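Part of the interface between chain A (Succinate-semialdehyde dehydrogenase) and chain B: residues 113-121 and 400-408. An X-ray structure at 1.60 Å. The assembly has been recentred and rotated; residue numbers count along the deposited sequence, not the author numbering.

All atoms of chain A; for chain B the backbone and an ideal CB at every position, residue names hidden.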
# COMPACT_ATOMS: atom_id res chain seq x y z
N GLY A 113 23.28 17.31 -2.56
CA GLY A 113 23.08 17.93 -1.26
C GLY A 113 23.07 16.91 -0.13
O GLY A 113 23.65 15.83 -0.26
N GLN A 114 22.41 17.25 0.97
CA GLN A 114 22.27 16.33 2.10
C GLN A 114 20.83 15.85 2.12
O GLN A 114 19.90 16.65 2.08
CB GLN A 114 22.61 17.03 3.42
CG GLN A 114 22.32 16.18 4.67
CD GLN A 114 22.24 16.99 5.97
OE1 GLN A 114 21.56 16.59 6.92
NE2 GLN A 114 22.94 18.12 6.01
N ALA A 115 20.64 14.53 2.20
CA ALA A 115 19.30 13.95 2.17
C ALA A 115 19.17 12.76 3.11
O ALA A 115 20.10 11.96 3.24
CB ALA A 115 18.93 13.53 0.75
N TYR A 116 18.02 12.65 3.76
CA TYR A 116 17.68 11.47 4.54
C TYR A 116 16.16 11.38 4.66
O TYR A 116 15.45 12.31 4.31
CB TYR A 116 18.31 11.52 5.94
CG TYR A 116 17.93 12.72 6.77
CD1 TYR A 116 16.90 12.65 7.70
CD2 TYR A 116 18.60 13.93 6.62
CE1 TYR A 116 16.55 13.76 8.47
CE2 TYR A 116 18.27 15.04 7.38
CZ TYR A 116 17.25 14.95 8.30
OH TYR A 116 16.91 16.05 9.06
N TYR A 117 15.66 10.26 5.15
CA TYR A 117 14.25 10.25 5.50
C TYR A 117 14.02 9.69 6.88
O TYR A 117 14.72 8.78 7.33
CB TYR A 117 13.37 9.57 4.43
CG TYR A 117 13.49 8.07 4.29
CD1 TYR A 117 12.73 7.21 5.08
CD2 TYR A 117 14.32 7.51 3.33
CE1 TYR A 117 12.81 5.84 4.93
CE2 TYR A 117 14.40 6.12 3.17
CZ TYR A 117 13.64 5.30 3.99
OH TYR A 117 13.70 3.93 3.86
N LEU A 118 13.03 10.26 7.56
CA LEU A 118 12.64 9.80 8.88
C LEU A 118 11.52 8.79 8.73
O LEU A 118 10.86 8.72 7.69
CB LEU A 118 12.17 10.99 9.71
CG LEU A 118 13.21 12.11 9.84
CD1 LEU A 118 12.60 13.33 10.50
CD2 LEU A 118 14.42 11.63 10.64
N LYS A 119 11.31 7.98 9.77
CA LYS A 119 10.17 7.08 9.81
C LYS A 119 9.29 7.51 10.96
O LYS A 119 9.64 7.33 12.12
CB LYS A 119 10.62 5.63 9.96
CG LYS A 119 11.32 5.09 8.73
CD LYS A 119 11.99 3.74 8.98
CE LYS A 119 12.64 3.23 7.71
NZ LYS A 119 13.45 1.99 7.94
N GLN A 120 8.16 8.12 10.62
CA GLN A 120 7.35 8.78 11.63
C GLN A 120 5.96 8.18 11.73
O GLN A 120 5.46 7.59 10.76
CB GLN A 120 7.26 10.28 11.31
CG GLN A 120 8.62 10.98 11.34
CD GLN A 120 8.50 12.46 11.13
OE1 GLN A 120 7.92 12.91 10.15
NE2 GLN A 120 9.04 13.24 12.07
N SER A 121 5.34 8.33 12.89
CA SER A 121 3.94 7.93 13.04
C SER A 121 3.05 8.79 12.17
O SER A 121 3.43 9.90 11.76
CB SER A 121 3.50 8.05 14.50
OG SER A 121 3.59 9.41 14.92
N UNK B 400 16.58 24.02 11.11
CA UNK B 400 15.61 23.76 10.04
C UNK B 400 15.23 22.28 10.02
O UNK B 400 14.06 21.93 9.86
CB UNK B 400 16.18 24.18 8.68
N UNK B 401 16.23 21.42 10.20
CA UNK B 401 16.01 19.98 10.24
C UNK B 401 15.11 19.60 11.42
O UNK B 401 14.22 18.76 11.29
CB UNK B 401 17.35 19.24 10.33
N UNK B 402 15.35 20.23 12.56
CA UNK B 402 14.56 19.96 13.77
C UNK B 402 13.11 20.37 13.58
O UNK B 402 12.19 19.64 13.99
CB UNK B 402 15.15 20.69 14.97
N UNK B 403 12.89 21.53 12.98
CA UNK B 403 11.53 22.01 12.73
C UNK B 403 10.85 21.15 11.66
O UNK B 403 9.67 20.79 11.80
CB UNK B 403 11.55 23.48 12.30
N UNK B 404 11.58 20.80 10.61
CA UNK B 404 11.02 19.96 9.56
C UNK B 404 10.46 18.65 10.12
O UNK B 404 9.39 18.20 9.72
CB UNK B 404 12.09 19.66 8.50
N UNK B 405 11.16 18.05 11.08
CA UNK B 405 10.72 16.78 11.64
C UNK B 405 9.34 16.90 12.30
O UNK B 405 8.59 15.92 12.41
CB UNK B 405 11.75 16.27 12.66
N UNK B 406 9.01 18.11 12.75
CA UNK B 406 7.75 18.36 13.44
C UNK B 406 6.58 18.62 12.49
O UNK B 406 5.43 18.66 12.92
CB UNK B 406 7.91 19.55 14.38
N UNK B 407 6.86 18.77 11.20
CA UNK B 407 5.80 19.01 10.22
C UNK B 407 5.19 17.69 9.76
O UNK B 407 5.92 16.77 9.37
CB UNK B 407 6.34 19.79 9.02
N UNK B 408 3.87 17.59 9.80
CA UNK B 408 3.17 16.42 9.29
C UNK B 408 3.08 16.53 7.77
O UNK B 408 2.16 17.14 7.22
CB UNK B 408 1.78 16.29 9.92

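Chain A contributes a strand whose alternate side chains, Gln A114, Tyr A116, Leu A118 and Gln A120, point toward chain B, where a helix runs past at 37° to the strand, the two axes coming within 10.6 Å of each other.

Position 400 has helical backbone angles, and its ideal CB finds nothing of the strand within 5.5 Å. This stretch of chain A therefore sets little limit on the choice; most helix-compatible side chains would do. The residue is Ala B400.

Position 401 is different. Its CA-to-CB bond points toward the strand, and the ideal CB lies 3.5 Å from Tyr A116 OH, so a side chain here must pass the phenol. Beyond it waits the amide of Gln A114, with OE1 as an acceptor. A long, flexible chain ending in a donor suits this path, so lysine or arginine is plausible, as is glutamine; a short residue would stop beside the phenol. The deposited residue is Lys B401. With chi1 m, chi2 t, chi3 p and chi4 t, it carries its CE to 3.3 Å from Tyr A116 OH, oblique to the ring, and its NZ donates a hydrogen bond of 3.2 Å to Gln A114 OE1. The backbone takes part too: water 1 lies 2.6 Å from Tyr A116 OH and donates to Lys B401 O at 2.8 Å, linking the phenol to the helix.

Position 402 directs its CB away from chain A, so small or polar residues would serve equally well; it is Ala B402. Position 403 is also out of reach and leaves the choice open, branched residues included. It is Val B403.

At 404 the CB points sideways, with no strand atom within 5.5 Å. A small residue is acceptable, though nothing visible demands it. Ala B404 keeps its CB 6.1 Å from Tyr A116 OH, the nearest atom of the strand.

At 405 the ideal CB points sideways, yet lies 3.7 Å from Leu A118 CD1 and 4.1 Å from Gln A120 NE2. A small apolar residue fits this close approach well; serine is also conceivable. Ala B405 makes the apolar contact with its CB 3.7 Å from Leu A118 CD1, while Gln A120 NE2 donates a hydrogen bond of 2.7 Å to Ala B405 O, with an N-H...acceptor angle of 159°.

Position 406 points away, and a long polar residue could extend freely from the strand. Lys B406 does so.

At 407, phi/psi of -85/130 leave the helical region, and CB points sideways; a beta-branched residue would suit these angles. Ile B407 leads its end away from chain A, but water 2 donates to both Ile B407 O, at 2.7 Å, and Gln A120 OE1, at 2.5 Å.

At 408 CB points sideways with no strand atom within 5.5 Å, so polar, charged or apolar side chains would all be compatible; it is Glu B408, whose carboxylate is hydrogen-bonded elsewhere in the structure.

Chain B (400-408) AKAVAAKIE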
# COMPACT_ATOMS: atom_id res chain seq x y z
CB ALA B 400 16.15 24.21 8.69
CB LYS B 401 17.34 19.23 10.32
CG LYS B 401 18.14 19.24 9.03
CD LYS B 401 19.60 18.87 9.26
CE LYS B 401 19.73 17.52 9.94
NZ LYS B 401 21.18 17.13 10.06
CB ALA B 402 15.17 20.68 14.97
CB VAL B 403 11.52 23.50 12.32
CG1 VAL B 403 10.11 23.94 11.92
CG2 VAL B 403 12.03 24.36 13.48
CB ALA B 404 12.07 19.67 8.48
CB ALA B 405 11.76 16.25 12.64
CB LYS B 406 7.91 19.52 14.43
CG LYS B 406 8.92 19.18 15.51
CD LYS B 406 9.14 20.33 16.47
CE LYS B 406 10.02 19.89 17.63
NZ LYS B 406 10.30 21.02 18.55
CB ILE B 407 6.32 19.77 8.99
CG1 ILE B 407 7.09 21.04 9.40
CG2 ILE B 407 5.16 20.11 8.05
CD1 ILE B 407 6.33 21.95 10.34
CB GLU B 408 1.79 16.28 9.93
CG GLU B 408 1.87 16.00 11.44
CD GLU B 408 0.51 16.01 12.12
OE1 GLU B 408 -0.46 16.50 11.52
OE2 GLU B 408 0.42 15.53 13.27
O HOH W 1 15.00 16.07 10.82
O HOH W 2 5.74 14.15 10.00
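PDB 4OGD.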